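Local coordinates for capsid protein (Penaeus vannamei nodavirus, PDB 5YKZ) that forms the protruding domain of a shrimp nodavirus capsid protein and probably pairs with a second copy to build the dimeric spikes on the particle surface, at residues B[73-76]-B[77-80]; B[32-35]-B[36-39]. All coordinates share one frame; numbering follows the deposited sequence.

Both contacts are loops that lead into strands of one antiparallel beta sheet, and they lie on opposite sides of the chain's centre, their own centres about 32 Å apart and their nearest atoms about 19 Å apart. Contact 2 comes first along the chain: it closes the link from strand 26-30 and starts strand 38-48. Contact 1 follows, turning the chain from strand 66-73 into strand 79-88. The two strands entered are antiparallel neighbours in the sheet. Six residues of contact 1 lie within reach of the second subunit, against one of contact 2, so the hairpin turn of contact 1 takes the larger part in the dimer of the spike domain.

Contact 1 of 2, residues B[73-76]-B[77-80]; sequences NMDP and TVTT
Asp75 and Thr77 cross at the tip of a beta hairpin, where the carboxylate of Asp75 is turned back over the chain that follows it. Asp75 CG is anti to its own backbone N (chi1 -173°), which brings OD1 to Thr77: Thr77 N is 2.8 Å and Thr77 OG1 2.9 Å from Asp75 OD1, and both donate to it. They come from the same face of the carboxylate plane, OG1 the more steeply, 47° out of it. The other oxygen, OD2, rests against the CG1 methyl of Val78.

The backbone beneath is a type I turn from Asp75 to Val78, closed by Val78 N to Asp75 O at 3.0 Å. Thr79 OG1 reaches that same carbonyl oxygen, Asp75 O, at 2.7 Å from the opposite face of its plane, so two donors grip the atom from above and below. A water donates both to Thr79 OG1 and to Pro76 O, bridging the hydroxyl to the turn. The methyl CG2 of Thr79 instead meets CE of Met74 at 3.8 Å; bends at chi2 and chi3 bring the thioether end back to it.

Below the turn, Asn73 and Thr80 form an antiparallel hydrogen-bonded pair, N to O in both directions. Asn73 also makes an Asx turn, its OD1 accepting from Asp75 N at 2.9 Å. Across the dimer interface, Thr80 OG1 bonds to Glu47 N of the second subunit, and Thr79 pairs with a strand of that subunit, continuing the sheet.

Backbone and side-chain bonds thus hold the turn together: two donors on OD1 fix the carboxylate's rotation and would probably favour its charged form, while Thr79 joins the turn to the subunit interface.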
loop_
_atom_site.group_PDB
_atom_site.type_symbol
_atom_site.label_atom_id
_atom_site.label_comp_id
_atom_site.label_asym_id
_atom_site.label_seq_id
_atom_site.Cartn_x
_atom_site.Cartn_y
_atom_site.Cartn_z
ATOM N N ASN B 73 4.560 1.842 -10.352
ATOM C CA ASN B 73 4.818 2.469 -11.648
ATOM C C ASN B 73 4.481 3.942 -11.477
ATOM O O ASN B 73 3.300 4.302 -11.341
ATOM C CB ASN B 73 4.078 1.795 -12.789
ATOM C CG ASN B 73 4.407 2.469 -14.103
ATOM O OD1 ASN B 73 4.783 3.547 -14.178
ATOM N ND2 ASN B 73 4.206 1.685 -15.186
ATOM N N MET B 74 5.487 4.791 -11.448
ATOM C CA MET B 74 5.325 6.178 -11.219
ATOM C C MET B 74 5.097 6.990 -12.542
ATOM O O MET B 74 5.225 8.192 -12.544
ATOM C CB MET B 74 6.411 6.744 -10.356
ATOM C CG MET B 74 6.455 6.085 -8.977
ATOM S SD MET B 74 4.935 5.848 -8.119
ATOM C CE MET B 74 4.584 7.396 -7.895
ATOM N N ASP B 75 4.745 6.362 -13.608
ATOM C CA ASP B 75 4.420 7.068 -14.883
ATOM C C ASP B 75 3.361 8.126 -14.574
ATOM O O ASP B 75 2.278 7.776 -14.103
ATOM C CB ASP B 75 3.934 6.090 -15.887
ATOM C CG ASP B 75 3.725 6.656 -17.320
ATOM O OD1 ASP B 75 3.326 7.837 -17.394
ATOM O OD2 ASP B 75 3.914 5.871 -18.233
ATOM N N PRO B 76 3.603 9.380 -14.909
ATOM C CA PRO B 76 2.586 10.372 -14.563
ATOM C C PRO B 76 1.290 10.215 -15.297
ATOM O O PRO B 76 0.196 10.744 -14.863
ATOM C CB PRO B 76 3.204 11.700 -14.963
ATOM C CG PRO B 76 4.536 11.474 -15.452
ATOM C CD PRO B 76 4.831 9.976 -15.398
ATOM N N THR B 77 1.231 9.472 -16.381
ATOM C CA THR B 77 -0.035 9.178 -17.102
ATOM C C THR B 77 -0.755 7.975 -16.661
ATOM O O THR B 77 -1.937 7.748 -17.055
ATOM C CB THR B 77 0.243 9.112 -18.690
ATOM O OG1 THR B 77 0.936 7.919 -19.013
ATOM C CG2 THR B 77 1.048 10.263 -19.016
ATOM N N VAL B 78 -0.093 7.107 -15.871
ATOM C CA VAL B 78 -0.660 5.859 -15.559
ATOM C C VAL B 78 0.074 5.374 -14.327
ATOM O O VAL B 78 1.021 4.549 -14.401
ATOM C CB VAL B 78 -0.705 4.854 -16.733
ATOM C CG1 VAL B 78 0.669 4.613 -17.372
ATOM C CG2 VAL B 78 -1.426 3.596 -16.352
ATOM N N THR B 79 -0.290 5.938 -13.195
ATOM C CA THR B 79 0.480 5.691 -11.915
ATOM C C THR B 79 -0.177 4.593 -11.155
ATOM O O THR B 79 -1.415 4.610 -10.927
ATOM C CB THR B 79 0.451 6.956 -11.103
ATOM O OG1 THR B 79 0.819 8.104 -11.874
ATOM C CG2 THR B 79 1.410 6.833 -9.957
ATOM N N THR B 80 0.589 3.580 -10.765
ATOM C CA THR B 80 0.084 2.430 -10.009
ATOM C C THR B 80 0.909 2.213 -8.759
ATOM O O THR B 80 2.165 2.185 -8.862
ATOM C CB THR B 80 0.132 1.193 -10.877
ATOM O OG1 THR B 80 -0.770 1.359 -11.974
ATOM C CG2 THR B 80 -0.201 -0.069 -10.168
HETATM O O HOH W 1 -0.287 10.551 -12.344
#

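Contact 2 of 2, residues B[32-35]-B[36-39]; sequences GLSP and STSY
Leu33 packs on the ring of Tyr39 in the connection from strand 26-30 to strand 38-48 of this all-antiparallel beta-sheet P-domain. Its CD2 methyl sits 4.0 Å above one face of the ring, displaced from the ring centre, while Leu33 CB lies 3.8 Å from Tyr39 CE2; the two side chains lie alongside, pointing opposite ways. Beyond this pair, Ile114 of strand 111-118 touches both Leu33 and Tyr39, joining the loop to the body of the sheet.

At Ser34 the contact turns polar. Ser34 N donates to Tyr39 OH at 3.0 Å with an N-H...O angle of 155°, meeting the phenol at the ring edge, near its plane. The ring is therefore located twice, by a methyl over its face and by an amide at its hydroxyl end. A water lies 2.8 Å from Tyr39 OH and also 3.3 Å from Ser34 OG, hydrogen-bonded to both. Ser34 O accepts from Thr89 OG1, which ties this part of the loop to the residue following strand 79-88.

The carbonyl of Pro35 accepts from the Thr37 hydroxyl two residues on. Thr37 OG1 stands beside its own backbone N (chi1 -62°), opposite the carbonyl carbon, and from there donates to Pro35 O at 2.8 Å, approaching from 53° above the carbonyl plane.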
loop_
_atom_site.group_PDB
_atom_site.type_symbol
_atom_site.label_atom_id
_atom_site.label_comp_id
_atom_site.label_asym_id
_atom_site.label_seq_id
_atom_site.Cartn_x
_atom_site.Cartn_y
_atom_site.Cartn_z
ATOM N N GLY B 32 14.599 -12.936 8.889
ATOM C CA GLY B 32 14.234 -12.612 10.221
ATOM C C GLY B 32 12.799 -12.776 10.590
ATOM O O GLY B 32 12.421 -12.214 11.603
ATOM N N LEU B 33 12.045 -13.571 9.849
ATOM C CA LEU B 33 10.659 -13.793 10.194
ATOM C C LEU B 33 10.456 -15.175 10.884
ATOM O O LEU B 33 11.438 -15.875 11.147
ATOM C CB LEU B 33 9.868 -13.688 8.872
ATOM C CG LEU B 33 9.900 -12.272 8.285
ATOM C CD1 LEU B 33 9.442 -12.277 6.807
ATOM C CD2 LEU B 33 9.029 -11.348 9.090
ATOM N N SER B 34 9.237 -15.522 11.190
ATOM C CA SER B 34 8.992 -16.805 11.787
ATOM C C SER B 34 9.082 -17.924 10.790
ATOM O O SER B 34 8.650 -17.757 9.639
ATOM C CB SER B 34 7.625 -16.852 12.425
ATOM O OG SER B 34 7.413 -15.873 13.361
ATOM N N PRO B 35 9.650 -19.084 11.158
ATOM C CA PRO B 35 9.750 -20.171 10.240
ATOM C C PRO B 35 8.396 -20.636 9.741
ATOM O O PRO B 35 7.406 -20.660 10.496
ATOM C CB PRO B 35 10.475 -21.256 11.048
ATOM C CG PRO B 35 11.264 -20.475 11.998
ATOM C CD PRO B 35 10.283 -19.446 12.457
ATOM N N SER B 36 8.328 -21.032 8.482
ATOM C CA SER B 36 7.162 -21.707 7.912
ATOM C C SER B 36 5.907 -21.014 8.245
ATOM O O SER B 36 4.902 -21.604 8.629
ATOM C CB SER B 36 7.155 -23.221 8.299
ATOM O OG SER B 36 8.386 -23.847 7.989
ATOM N N THR B 37 5.866 -19.693 7.995
ATOM C CA THR B 37 4.741 -18.840 8.309
ATOM C C THR B 37 4.428 -17.959 7.062
ATOM O O THR B 37 5.345 -17.497 6.391
ATOM C CB THR B 37 5.094 -17.888 9.461
ATOM O OG1 THR B 37 5.396 -18.724 10.649
ATOM C CG2 THR B 37 3.943 -16.974 9.875
ATOM N N SER B 38 3.164 -17.735 6.884
ATOM C CA SER B 38 2.675 -16.911 5.746
ATOM C C SER B 38 2.464 -15.498 6.190
ATOM O O SER B 38 1.967 -15.157 7.271
ATOM C CB SER B 38 1.424 -17.537 5.199
ATOM O OG SER B 38 1.849 -18.774 4.489
ATOM N N TYR B 39 2.844 -14.613 5.249
ATOM C CA TYR B 39 2.762 -13.142 5.399
ATOM C C TYR B 39 2.111 -12.527 4.223
ATOM O O TYR B 39 2.203 -13.109 3.092
ATOM C CB TYR B 39 4.167 -12.560 5.608
ATOM C CG TYR B 39 4.825 -13.048 6.832
ATOM C CD1 TYR B 39 4.616 -12.393 8.040
ATOM C CD2 TYR B 39 5.659 -14.160 6.856
ATOM C CE1 TYR B 39 5.182 -12.864 9.219
ATOM C CE2 TYR B 39 6.242 -14.608 8.042
ATOM C CZ TYR B 39 5.974 -13.939 9.183
ATOM O OH TYR B 39 6.609 -14.397 10.355
HETATM O O HOH W 2 5.123 -13.630 12.603
#